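Uncharacterized protein VP0806 (Vibrio parahaemolyticus, PDB 2R5S) is of unknown function but may act as a protein-disulfide reductase, the crystallised piece being its tetratricopeptide-repeat domain rather than its thioredoxin part. Local coordinates at residues D6-L10 against T31-L36; H22-L26 against C49-Q55; R39-L44 against Y70-Y75; A59-L63 against L78-L82. Residues are numbered along the deposited sequence.

Contact 1. Residues D6-L10 against T31-L36; sequences DEQLL and TLSDEL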
loop_
_atom_site.group_PDB
_atom_site.type_symbol
_atom_site.label_atom_id
_atom_site.label_comp_id
_atom_site.label_asym_id
_atom_site.label_seq_id
_atom_site.Cartn_x
_atom_site.Cartn_y
_atom_site.Cartn_z
ATOM N N ASP A 6 -22.335 -10.835 -13.018
ATOM C CA ASP A 6 -20.872 -10.913 -13.351
ATOM C C ASP A 6 -20.580 -10.169 -14.659
ATOM O O ASP A 6 -19.692 -9.335 -14.721
ATOM C CB ASP A 6 -20.400 -12.377 -13.400
ATOM C CG ASP A 6 -20.124 -12.982 -11.992
ATOM O OD1 ASP A 6 -19.983 -14.229 -11.878
ATOM O OD2 ASP A 6 -20.032 -12.235 -10.991
ATOM N N GLU A 7 -21.393 -10.440 -15.672
ATOM C CA GLU A 7 -21.269 -9.892 -17.044
ATOM C C GLU A 7 -21.059 -8.363 -17.190
ATOM O O GLU A 7 -20.207 -7.913 -17.981
ATOM C CB GLU A 7 -22.515 -10.331 -17.848
ATOM C CG GLU A 7 -22.838 -9.469 -19.084
ATOM C CD GLU A 7 -24.091 -9.917 -19.815
ATOM O OE1 GLU A 7 -23.995 -10.183 -21.040
ATOM O OE2 GLU A 7 -25.170 -9.990 -19.178
ATOM N N GLN A 8 -21.876 -7.609 -16.448
ATOM C CA GLN A 8 -21.899 -6.145 -16.391
ATOM C C GLN A 8 -20.859 -5.620 -15.412
ATOM O O GLN A 8 -20.113 -4.671 -15.732
ATOM C CB GLN A 8 -23.273 -5.680 -15.908
ATOM C CG GLN A 8 -23.797 -4.465 -16.619
ATOM C CD GLN A 8 -24.248 -4.807 -18.014
ATOM O OE1 GLN A 8 -23.448 -4.823 -18.958
ATOM N NE2 GLN A 8 -25.535 -5.100 -18.156
ATOM N N LEU A 9 -20.846 -6.218 -14.212
ATOM C CA LEU A 9 -19.773 -6.017 -13.238
ATOM C C LEU A 9 -18.416 -5.960 -13.909
ATOM O O LEU A 9 -17.632 -5.053 -13.649
ATOM C CB LEU A 9 -19.775 -7.119 -12.166
ATOM C CG LEU A 9 -20.848 -7.009 -11.089
ATOM C CD1 LEU A 9 -20.636 -8.094 -10.057
ATOM C CD2 LEU A 9 -20.848 -5.612 -10.426
ATOM N N LEU A 10 -18.157 -6.939 -14.778
ATOM C CA LEU A 10 -16.905 -7.004 -15.531
ATOM C C LEU A 10 -16.685 -5.776 -16.383
ATOM O O LEU A 10 -15.541 -5.387 -16.562
ATOM C CB LEU A 10 -16.816 -8.265 -16.402
ATOM C CG LEU A 10 -16.404 -9.568 -15.712
ATOM C CD1 LEU A 10 -16.136 -10.660 -16.727
ATOM C CD2 LEU A 10 -15.162 -9.341 -14.936
ATOM N N THR A 31 -16.310 -8.434 -5.404
ATOM C CA THR A 31 -17.711 -8.832 -5.406
ATOM C C THR A 31 -18.081 -9.878 -6.453
ATOM O O THR A 31 -19.172 -10.416 -6.369
ATOM C CB THR A 31 -18.723 -7.638 -5.508
ATOM O OG1 THR A 31 -18.986 -7.349 -6.893
ATOM C CG2 THR A 31 -18.193 -6.405 -4.781
ATOM N N LEU A 32 -17.209 -10.164 -7.430
ATOM C CA LEU A 32 -17.484 -11.237 -8.406
ATOM C C LEU A 32 -17.485 -12.624 -7.725
ATOM O O LEU A 32 -16.990 -12.784 -6.594
ATOM C CB LEU A 32 -16.475 -11.235 -9.566
ATOM C CG LEU A 32 -16.136 -9.916 -10.288
ATOM C CD1 LEU A 32 -14.791 -9.986 -10.900
ATOM C CD2 LEU A 32 -17.117 -9.496 -11.332
ATOM N N SER A 33 -18.024 -13.620 -8.416
ATOM C CA SER A 33 -17.897 -15.017 -7.969
ATOM C C SER A 33 -16.409 -15.361 -7.732
ATOM O O SER A 33 -15.512 -14.692 -8.313
ATOM C CB SER A 33 -18.495 -15.945 -9.035
ATOM O OG SER A 33 -18.132 -15.486 -10.358
ATOM N N ASP A 34 -16.129 -16.388 -6.915
ATOM C CA ASP A 34 -14.726 -16.783 -6.691
ATOM C C ASP A 34 -14.149 -17.348 -7.965
ATOM O O ASP A 34 -13.028 -16.995 -8.355
ATOM C CB ASP A 34 -14.578 -17.833 -5.637
ATOM C CG ASP A 34 -15.070 -17.386 -4.269
ATOM O OD1 ASP A 34 -15.602 -18.293 -3.556
ATOM O OD2 ASP A 34 -14.911 -16.171 -3.923
ATOM N N GLU A 35 -14.911 -18.234 -8.608
ATOM C CA GLU A 35 -14.589 -18.682 -9.959
ATOM C C GLU A 35 -14.109 -17.492 -10.858
ATOM O O GLU A 35 -13.021 -17.555 -11.423
ATOM C CB GLU A 35 -15.769 -19.411 -10.615
ATOM C CG GLU A 35 -16.294 -20.662 -9.849
ATOM C CD GLU A 35 -17.578 -20.374 -9.048
ATOM O OE1 GLU A 35 -18.092 -19.227 -9.119
ATOM O OE2 GLU A 35 -18.076 -21.301 -8.365
ATOM N N LEU A 36 -14.913 -16.435 -10.986
ATOM C CA LEU A 36 -14.553 -15.342 -11.918
ATOM C C LEU A 36 -13.384 -14.550 -11.367
ATOM O O LEU A 36 -12.496 -14.086 -12.119
ATOM C CB LEU A 36 -15.761 -14.461 -12.258
ATOM C CG LEU A 36 -15.551 -13.401 -13.377
ATOM C CD1 LEU A 36 -15.036 -14.009 -14.684
ATOM C CD2 LEU A 36 -16.794 -12.602 -13.654
#
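The backbones of D6-L10 and T31-L36 come closest at D6 and L32, whose CA atoms are 6.0 Å apart. The first segment leads into helix 9-18, with L10 N already bonded to D6 O at 2.8 Å; the second runs through a short loop into helix 34-37. This is a corner of the tetratricopeptide-repeat (TPR) fold, where the chain leaving helix 22-30 passes the start of helix 9-18, the helix that precedes it in the hairpin. It lies at the surface and buries 306 Å², both segments summed. Its polar element is a single hydrogen bond in which S33 OG donates to D6 OD1 at 2.7 Å. S33 is also the N-cap of helix 34-37, and its OG accepts a weak bond from L36 N at 3.4 Å, so one hydroxyl caps one helix while gripping the N-terminal end of the model. Beside this bond, leucines pack together. L9 CB lies 3.7 Å from L32 CD2, and L10 CD2 packs at 4.1 Å against the same L32 CD2. L10 and L32 also both touch V42 of helix 40-52, and a bound MES molecule, probably from the crystallisation liquor, sits near L10. L36 turns its side chain to both ends of the first segment: its CD2 is 3.6 Å from D6 CB and 3.7 Å from L10 CG.

Contact 2. Residues H22-L26 against C49-Q55; sequences HAQAL and CLLETKQ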
loop_
_atom_site.group_PDB
_atom_site.type_symbol
_atom_site.label_atom_id
_atom_site.label_comp_id
_atom_site.label_asym_id
_atom_site.label_seq_id
_atom_site.Cartn_x
_atom_site.Cartn_y
_atom_site.Cartn_z
ATOM N N HIS A 22 -8.551 2.503 -9.423
ATOM C CA HIS A 22 -8.124 1.173 -9.006
ATOM C C HIS A 22 -8.870 0.684 -7.773
ATOM O O HIS A 22 -9.259 -0.467 -7.688
ATOM C CB HIS A 22 -6.597 1.133 -8.873
ATOM C CG HIS A 22 -5.892 1.760 -10.047
ATOM N ND1 HIS A 22 -5.726 1.110 -11.253
ATOM C CD2 HIS A 22 -5.377 3.003 -10.225
ATOM C CE1 HIS A 22 -5.130 1.913 -12.118
ATOM N NE2 HIS A 22 -4.887 3.062 -11.512
ATOM N N ALA A 23 -9.164 1.587 -6.848
ATOM C CA ALA A 23 -9.644 1.147 -5.568
ATOM C C ALA A 23 -11.105 0.759 -5.696
ATOM O O ALA A 23 -11.468 -0.293 -5.195
ATOM C CB ALA A 23 -9.407 2.176 -4.508
ATOM N N GLN A 24 -11.904 1.532 -6.449
ATOM C CA GLN A 24 -13.261 1.073 -6.839
ATOM C C GLN A 24 -13.267 -0.237 -7.640
ATOM O O GLN A 24 -14.033 -1.182 -7.321
ATOM C CB GLN A 24 -14.057 2.167 -7.584
ATOM C CG GLN A 24 -14.530 3.255 -6.705
ATOM C CD GLN A 24 -15.256 4.343 -7.491
ATOM O OE1 GLN A 24 -16.346 4.112 -8.016
ATOM N NE2 GLN A 24 -14.657 5.530 -7.572
ATOM N N ALA A 25 -12.392 -0.302 -8.649
ATOM C CA ALA A 25 -12.182 -1.516 -9.419
ATOM C C ALA A 25 -11.878 -2.755 -8.559
ATOM O O ALA A 25 -12.389 -3.840 -8.838
ATOM C CB ALA A 25 -11.087 -1.286 -10.475
ATOM N N LEU A 26 -11.039 -2.612 -7.531
ATOM C CA LEU A 26 -10.708 -3.738 -6.594
ATOM C C LEU A 26 -11.895 -4.112 -5.736
ATOM O O LEU A 26 -12.127 -5.289 -5.382
ATOM C CB LEU A 26 -9.579 -3.328 -5.637
ATOM C CG LEU A 26 -8.144 -3.696 -6.013
ATOM C CD1 LEU A 26 -7.130 -2.766 -5.262
ATOM C CD2 LEU A 26 -7.874 -5.140 -5.725
ATOM N N CYS A 49 -4.260 -3.311 -10.106
ATOM C CA CYS A 49 -4.893 -2.423 -9.161
ATOM C C CYS A 49 -4.079 -2.362 -7.841
ATOM O O CYS A 49 -3.916 -1.288 -7.192
ATOM C CB CYS A 49 -6.347 -2.862 -8.910
ATOM S SG CYS A 49 -7.495 -2.473 -10.254
ATOM N N LEU A 50 -3.560 -3.499 -7.430
ATOM C CA LEU A 50 -2.831 -3.546 -6.175
ATOM C C LEU A 50 -1.577 -2.638 -6.300
ATOM O O LEU A 50 -1.242 -1.799 -5.435
ATOM C CB LEU A 50 -2.454 -4.985 -5.867
ATOM C CG LEU A 50 -3.657 -5.842 -5.579
ATOM C CD1 LEU A 50 -3.236 -7.316 -5.431
ATOM C CD2 LEU A 50 -4.294 -5.354 -4.282
ATOM N N LEU A 51 -0.913 -2.785 -7.419
ATOM C CA LEU A 51 0.281 -2.082 -7.652
ATOM C C LEU A 51 0.040 -0.585 -7.784
ATOM O O LEU A 51 0.873 0.210 -7.340
ATOM C CB LEU A 51 0.869 -2.617 -8.943
ATOM C CG LEU A 51 2.358 -2.713 -9.083
ATOM C CD1 LEU A 51 2.680 -4.114 -8.661
ATOM C CD2 LEU A 51 2.691 -2.487 -10.565
ATOM N N GLU A 52 -1.056 -0.169 -8.425
ATOM C CA GLU A 52 -1.311 1.257 -8.581
ATOM C C GLU A 52 -1.697 1.852 -7.235
ATOM O O GLU A 52 -1.665 3.070 -7.045
ATOM C CB GLU A 52 -2.462 1.494 -9.561
ATOM C CG GLU A 52 -2.178 1.100 -10.989
ATOM C CD GLU A 52 -0.933 1.803 -11.546
ATOM O OE1 GLU A 52 0.169 1.165 -11.659
ATOM O OE2 GLU A 52 -1.065 2.985 -11.812
ATOM N N THR A 53 -2.105 0.982 -6.306
ATOM C CA THR A 53 -2.503 1.437 -4.977
ATOM C C THR A 53 -1.422 1.166 -3.937
ATOM O O THR A 53 -1.619 1.402 -2.739
ATOM C CB THR A 53 -3.788 0.816 -4.539
ATOM O OG1 THR A 53 -3.625 -0.619 -4.557
ATOM C CG2 THR A 53 -4.946 1.305 -5.461
ATOM N N LYS A 54 -0.284 0.685 -4.433
ATOM C CA LYS A 54 0.964 0.636 -3.691
ATOM C C LYS A 54 0.967 -0.474 -2.665
ATOM O O LYS A 54 1.625 -0.410 -1.620
ATOM C CB LYS A 54 1.332 2.031 -3.150
ATOM C CG LYS A 54 1.353 3.098 -4.305
ATOM C CD LYS A 54 2.306 4.251 -4.070
ATOM C CE LYS A 54 3.774 3.791 -4.095
ATOM N NZ LYS A 54 4.681 4.658 -3.244
ATOM N N GLN A 55 0.219 -1.520 -2.991
ATOM C CA GLN A 55 0.142 -2.709 -2.158
ATOM C C GLN A 55 0.993 -3.764 -2.830
ATOM O O GLN A 55 0.451 -4.652 -3.431
ATOM C CB GLN A 55 -1.296 -3.176 -2.093
ATOM C CG GLN A 55 -2.305 -2.051 -1.802
ATOM C CD GLN A 55 -3.670 -2.567 -1.424
ATOM O OE1 GLN A 55 -3.877 -3.048 -0.311
ATOM N NE2 GLN A 55 -4.616 -2.474 -2.348
#
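The oddity is the imidazole of H22, which has the aliphatic part of a glutamate lying over one face: E52 CB sits 3.4 Å from the centroid of the H22 ring, 11° off its normal, a CH-pi contact. At the edge of the same ring is C49, its SG 5.2 Å from the H22 centroid. The backbones come close, with the CA atoms of H22 and C49 only 4.8 Å apart. There C49 SG lies 3.7 Å from H22 O and 3.8 Å from A25 CB. One turn after H22, L26 CG packs on C49 CB at 3.5 Å, and L26 CD2 on L50 CD2 at 3.9 Å. In TPR terms, the second helix of one hairpin meets the first helix of the next, where helix 40-52 ends in a Schellman motif with K54 at positive phi. The segments share no hydrogen bond: Q55 NE2 bonds within its own segment to T53 OG1 (3.1 Å), and mainly carbon and sulfur surfaces meet, so the contact relies on close fit.

Contact 3. Residues R39-L44 against Y70-Y75; sequences RGDVKL and YQDNSY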
loop_
_atom_site.group_PDB
_atom_site.type_symbol
_atom_site.label_atom_id
_atom_site.label_comp_id
_atom_site.label_asym_id
_atom_site.label_seq_id
_atom_site.Cartn_x
_atom_site.Cartn_y
_atom_site.Cartn_z
ATOM N N ARG A 39 -10.249 -16.093 -12.640
ATOM C CA ARG A 39 -9.979 -16.108 -14.072
ATOM C C ARG A 39 -8.673 -15.350 -14.283
ATOM O O ARG A 39 -8.438 -14.330 -13.656
ATOM C CB ARG A 39 -11.125 -15.483 -14.856
ATOM C CG ARG A 39 -11.390 -16.169 -16.173
ATOM C CD ARG A 39 -12.674 -15.589 -16.769
ATOM N NE ARG A 39 -12.429 -14.334 -17.475
ATOM C CZ ARG A 39 -13.362 -13.721 -18.196
ATOM N NH1 ARG A 39 -13.076 -12.586 -18.871
ATOM N NH2 ARG A 39 -14.592 -14.242 -18.246
ATOM N N GLY A 40 -7.802 -15.845 -15.139
ATOM C CA GLY A 40 -6.467 -15.299 -15.192
ATOM C C GLY A 40 -6.477 -13.843 -15.686
ATOM O O GLY A 40 -5.527 -13.130 -15.426
ATOM N N ASP A 41 -7.506 -13.388 -16.394
ATOM C CA ASP A 41 -7.483 -11.968 -16.900
ATOM C C ASP A 41 -7.937 -11.048 -15.761
ATOM O O ASP A 41 -7.478 -9.938 -15.658
ATOM C CB ASP A 41 -8.330 -11.744 -18.172
ATOM C CG ASP A 41 -9.804 -12.185 -18.042
ATOM O OD1 ASP A 41 -10.162 -12.996 -17.187
ATOM O OD2 ASP A 41 -10.634 -11.742 -18.853
ATOM N N VAL A 42 -8.766 -11.583 -14.828
ATOM C CA VAL A 42 -9.276 -10.797 -13.714
ATOM C C VAL A 42 -8.158 -10.622 -12.714
ATOM O O VAL A 42 -7.959 -9.498 -12.206
ATOM C CB VAL A 42 -10.595 -11.341 -13.099
ATOM C CG1 VAL A 42 -11.017 -10.504 -11.919
ATOM C CG2 VAL A 42 -11.694 -11.231 -14.114
ATOM N N LYS A 43 -7.387 -11.684 -12.483
ATOM C CA LYS A 43 -6.121 -11.590 -11.771
ATOM C C LYS A 43 -5.164 -10.562 -12.258
ATOM O O LYS A 43 -4.642 -9.837 -11.469
ATOM C CB LYS A 43 -5.364 -12.944 -11.774
ATOM C CG LYS A 43 -6.059 -13.962 -10.853
ATOM C CD LYS A 43 -5.197 -15.278 -10.872
ATOM C CE LYS A 43 -5.626 -16.236 -9.754
ATOM N NZ LYS A 43 -4.787 -17.507 -9.947
ATOM N N LEU A 44 -4.919 -10.483 -13.535
ATOM C CA LEU A 44 -4.042 -9.416 -14.015
ATOM C C LEU A 44 -4.614 -8.055 -13.614
ATOM O O LEU A 44 -3.966 -7.301 -12.950
ATOM C CB LEU A 44 -3.856 -9.509 -15.542
ATOM C CG LEU A 44 -2.847 -10.468 -16.194
ATOM C CD1 LEU A 44 -1.927 -11.162 -15.189
ATOM C CD2 LEU A 44 -3.476 -11.431 -17.175
ATOM N N TYR A 70 -1.411 -17.206 -19.351
ATOM C CA TYR A 70 -1.729 -15.794 -19.114
ATOM C C TYR A 70 -0.560 -14.849 -18.909
ATOM O O TYR A 70 -0.779 -13.636 -18.712
ATOM C CB TYR A 70 -2.668 -15.644 -17.944
ATOM C CG TYR A 70 -4.107 -16.014 -18.222
ATOM C CD1 TYR A 70 -4.937 -15.169 -18.981
ATOM C CD2 TYR A 70 -4.633 -17.211 -17.737
ATOM C CE1 TYR A 70 -6.248 -15.495 -19.246
ATOM C CE2 TYR A 70 -5.951 -17.550 -17.975
ATOM C CZ TYR A 70 -6.751 -16.668 -18.706
ATOM O OH TYR A 70 -8.064 -17.000 -18.922
ATOM N N GLN A 71 0.647 -15.411 -18.939
ATOM C CA GLN A 71 1.916 -14.684 -18.802
ATOM C C GLN A 71 2.184 -13.852 -20.021
ATOM O O GLN A 71 3.114 -14.048 -20.820
ATOM C CB GLN A 71 3.085 -15.596 -18.389
ATOM C CG GLN A 71 2.922 -15.970 -16.863
ATOM C CD GLN A 71 3.962 -16.945 -16.352
ATOM O OE1 GLN A 71 4.996 -17.183 -17.005
ATOM N NE2 GLN A 71 3.689 -17.532 -15.185
ATOM N N ASP A 72 1.299 -12.892 -20.065
ATOM C CA ASP A 72 1.050 -11.895 -21.052
ATOM C C ASP A 72 2.091 -10.820 -21.152
ATOM O O ASP A 72 2.928 -10.646 -20.262
ATOM C CB ASP A 72 -0.124 -11.107 -20.434
ATOM C CG ASP A 72 -1.176 -10.850 -21.377
ATOM O OD1 ASP A 72 -1.023 -11.256 -22.551
ATOM O OD2 ASP A 72 -2.167 -10.255 -20.944
ATOM N N ASN A 73 1.894 -10.003 -22.165
ATOM C CA ASN A 73 2.595 -8.744 -22.288
ATOM C C ASN A 73 2.283 -7.872 -21.076
ATOM O O ASN A 73 3.151 -7.193 -20.531
ATOM C CB ASN A 73 2.109 -8.006 -23.542
ATOM C CG ASN A 73 3.233 -7.431 -24.362
ATOM O OD1 ASN A 73 3.109 -7.311 -25.582
ATOM N ND2 ASN A 73 4.339 -7.080 -23.715
ATOM N N SER A 74 1.045 -7.887 -20.636
ATOM C CA SER A 74 0.689 -7.018 -19.564
ATOM C C SER A 74 1.277 -7.602 -18.261
ATOM O O SER A 74 1.814 -6.873 -17.468
ATOM C CB SER A 74 -0.817 -6.799 -19.531
ATOM O OG SER A 74 -1.502 -8.012 -19.288
ATOM N N TYR A 75 1.247 -8.907 -18.089
ATOM C CA TYR A 75 1.833 -9.589 -16.926
ATOM C C TYR A 75 3.327 -9.270 -16.864
ATOM O O TYR A 75 3.804 -8.824 -15.832
ATOM C CB TYR A 75 1.669 -11.080 -17.103
ATOM C CG TYR A 75 2.526 -11.938 -16.194
ATOM C CD1 TYR A 75 2.121 -12.251 -14.897
ATOM C CD2 TYR A 75 3.733 -12.430 -16.636
ATOM C CE1 TYR A 75 2.935 -13.027 -14.056
ATOM C CE2 TYR A 75 4.522 -13.180 -15.829
ATOM C CZ TYR A 75 4.107 -13.495 -14.547
ATOM O OH TYR A 75 4.930 -14.290 -13.762
#
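In a TPR solenoid the first helices of successive hairpins lie side by side, and this contact joins the N-terminal ends of two such helices, 40-52 and 73-88. CA atoms approach to 6.2 Å at G40 and Y70 and to 6.6 Å at L44 and Y75. The Y70 ring lies flat on the first turn of helix 40-52: G40 CA stands 3.6 Å from the Y70 ring centroid, 11° off the normal, a CH-pi contact, with D41 N over the same face, 3.8 Å from Y70 CE1. Glycine is what permits this, since an ideal CB on G40 would fall 2.2 Å from Y70 CD2, a clash. Nearby, R39 and D41 are locked together by a two-pronged salt bridge, R39 NE to D41 OD1 and R39 NH1 to D41 OD2, both 2.6 Å. Beyond Y70 the chain bends through an inverse gamma turn centred on Q71 to reach D72, the N-cap residue of helix 73-88. The D72 side chain makes no capping bond; instead D72 OD2 accepts from S74 OG at 2.9 Å. L44 fills the space between the helices, packing also on I66 from the intervening loop, which touches Y75 too. The CD2 of L44 is 3.8 Å from Y70 O, while its CD1 lies 4.1 Å from Y75 CB.

Contact 4. Residues A59-L63 against L78-L82; sequences AQELL and LIAKL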
loop_
_atom_site.group_PDB
_atom_site.type_symbol
_atom_site.label_atom_id
_atom_site.label_comp_id
_atom_site.label_asym_id
_atom_site.label_seq_id
_atom_site.Cartn_x
_atom_site.Cartn_y
_atom_site.Cartn_z
ATOM N N ALA A 59 0.418 -7.466 -4.403
ATOM C CA ALA A 59 0.599 -7.602 -5.879
ATOM C C ALA A 59 1.534 -8.787 -6.248
ATOM O O ALA A 59 1.217 -9.611 -7.096
ATOM C CB ALA A 59 1.088 -6.284 -6.536
ATOM N N GLN A 60 2.644 -8.933 -5.541
ATOM C CA GLN A 60 3.634 -9.926 -5.904
ATOM C C GLN A 60 3.094 -11.351 -5.661
ATOM O O GLN A 60 3.379 -12.294 -6.390
ATOM C CB GLN A 60 4.877 -9.736 -5.028
ATOM C CG GLN A 60 5.864 -10.845 -5.211
ATOM C CD GLN A 60 6.536 -11.182 -3.945
ATOM O OE1 GLN A 60 6.100 -12.102 -3.215
ATOM N NE2 GLN A 60 7.619 -10.477 -3.645
ATOM N N GLU A 61 2.356 -11.503 -4.583
ATOM C CA GLU A 61 1.862 -12.788 -4.201
ATOM C C GLU A 61 0.707 -13.171 -5.173
ATOM O O GLU A 61 0.565 -14.338 -5.587
ATOM C CB GLU A 61 1.450 -12.640 -2.746
ATOM C CG GLU A 61 0.626 -13.721 -2.106
ATOM C CD GLU A 61 -0.392 -13.115 -1.089
ATOM O OE1 GLU A 61 0.020 -12.282 -0.233
ATOM O OE2 GLU A 61 -1.602 -13.439 -1.180
ATOM N N LEU A 62 -0.123 -12.206 -5.547
ATOM C CA LEU A 62 -1.071 -12.470 -6.653
ATOM C C LEU A 62 -0.374 -12.811 -7.951
ATOM O O LEU A 62 -0.686 -13.832 -8.569
ATOM C CB LEU A 62 -2.043 -11.312 -6.964
ATOM C CG LEU A 62 -3.089 -11.669 -8.014
ATOM C CD1 LEU A 62 -3.932 -12.876 -7.514
ATOM C CD2 LEU A 62 -3.961 -10.472 -8.201
ATOM N N LEU A 63 0.525 -11.956 -8.389
ATOM C CA LEU A 63 1.295 -12.292 -9.632
ATOM C C LEU A 63 1.933 -13.647 -9.705
ATOM O O LEU A 63 2.103 -14.149 -10.778
ATOM C CB LEU A 63 2.335 -11.270 -9.917
ATOM C CG LEU A 63 1.675 -9.942 -10.261
ATOM C CD1 LEU A 63 2.719 -8.929 -10.187
ATOM C CD2 LEU A 63 1.129 -10.036 -11.652
ATOM N N LEU A 78 4.072 -5.945 -15.635
ATOM C CA LEU A 78 3.722 -5.828 -14.226
ATOM C C LEU A 78 4.810 -6.432 -13.303
ATOM O O LEU A 78 5.054 -5.940 -12.177
ATOM C CB LEU A 78 2.382 -6.578 -13.945
ATOM C CG LEU A 78 0.996 -5.874 -13.746
ATOM C CD1 LEU A 78 0.844 -4.571 -14.545
ATOM C CD2 LEU A 78 -0.166 -6.874 -14.016
ATOM N N ILE A 79 5.362 -7.571 -13.724
ATOM C CA ILE A 79 6.545 -8.108 -13.114
ATOM C C ILE A 79 7.633 -7.019 -13.065
ATOM O O ILE A 79 8.237 -6.798 -12.046
ATOM C CB ILE A 79 7.113 -9.248 -13.966
ATOM C CG1 ILE A 79 6.187 -10.466 -13.959
ATOM C CG2 ILE A 79 8.500 -9.647 -13.445
ATOM C CD1 ILE A 79 5.528 -10.852 -12.625
ATOM N N ALA A 80 7.824 -6.295 -14.158
ATOM C CA ALA A 80 8.980 -5.459 -14.292
ATOM C C ALA A 80 8.724 -4.301 -13.403
ATOM O O ALA A 80 9.654 -3.777 -12.827
ATOM C CB ALA A 80 9.170 -4.999 -15.730
ATOM N N LYS A 81 7.461 -3.875 -13.319
ATOM C CA LYS A 81 7.097 -2.766 -12.423
ATOM C C LYS A 81 7.330 -3.108 -10.965
ATOM O O LYS A 81 7.875 -2.283 -10.237
ATOM C CB LYS A 81 5.666 -2.300 -12.645
ATOM C CG LYS A 81 5.558 -1.323 -13.940
ATOM C CD LYS A 81 4.039 -1.001 -14.175
ATOM C CE LYS A 81 3.943 0.174 -15.053
ATOM N NZ LYS A 81 2.513 0.657 -14.920
ATOM N N LEU A 82 6.953 -4.331 -10.567
ATOM C CA LEU A 82 7.125 -4.753 -9.191
ATOM C C LEU A 82 8.591 -4.827 -8.875
ATOM O O LEU A 82 9.015 -4.464 -7.815
ATOM C CB LEU A 82 6.430 -6.108 -8.961
ATOM C CG LEU A 82 6.367 -6.637 -7.525
ATOM C CD1 LEU A 82 5.505 -5.602 -6.711
ATOM C CD2 LEU A 82 5.789 -8.052 -7.438
#
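L78 comes first along the second segment, its side chain directed at helix 56-63, where L78 CD2 meets L63 CD2 at 4.2 Å. I79 starts out sideways, but the end of its chain swings in until I79 CD1 is 4.2 Å from L63 CD1. L63 thus meets both L78 and I79, and later L82. Here the second helix of a TPR hairpin packs on the first helix of the next repeat: the axes of 59-63 and 78-82 pass 10.8 Å apart at a crossing angle of -147°, so the helices run roughly antiparallel, and helix 40-52 packs here too, A47 on L63 and L51 on A59. K81 packs on L51 of that helix. One turn past L78, L82 points toward helix 56-63 again. Its CD2 lies 4.2 Å from L63 CD1 and its CD1 reaches A59 CB at 4.5 Å, at the level where the CA atoms of Q60 and L82 are 7.1 Å apart.

Overall arrangement
The contacts differ in burial. Contact 1 is exposed, its centre about 24 Å from the centre of the chain, and combines a serine–aspartate hydrogen bond with leucine packing; contacts 2 and 3 are partly buried, and contact 4, the most buried, is made chiefly by apolar side chains. Helix 40-52 serves contact 2 with its C-terminal end and contact 3 with its N-terminal end, their centres 15 Å apart; helix 73-88 is shared by contacts 3 and 4. Aromatic CH-pi packing marks contacts 2 and 3, with histidine in one and tyrosine in the other. V42 ties contact 1 to contact 3, L51 ties contact 2 to contact 4, and Y75 touching L63 joins 3 to 4.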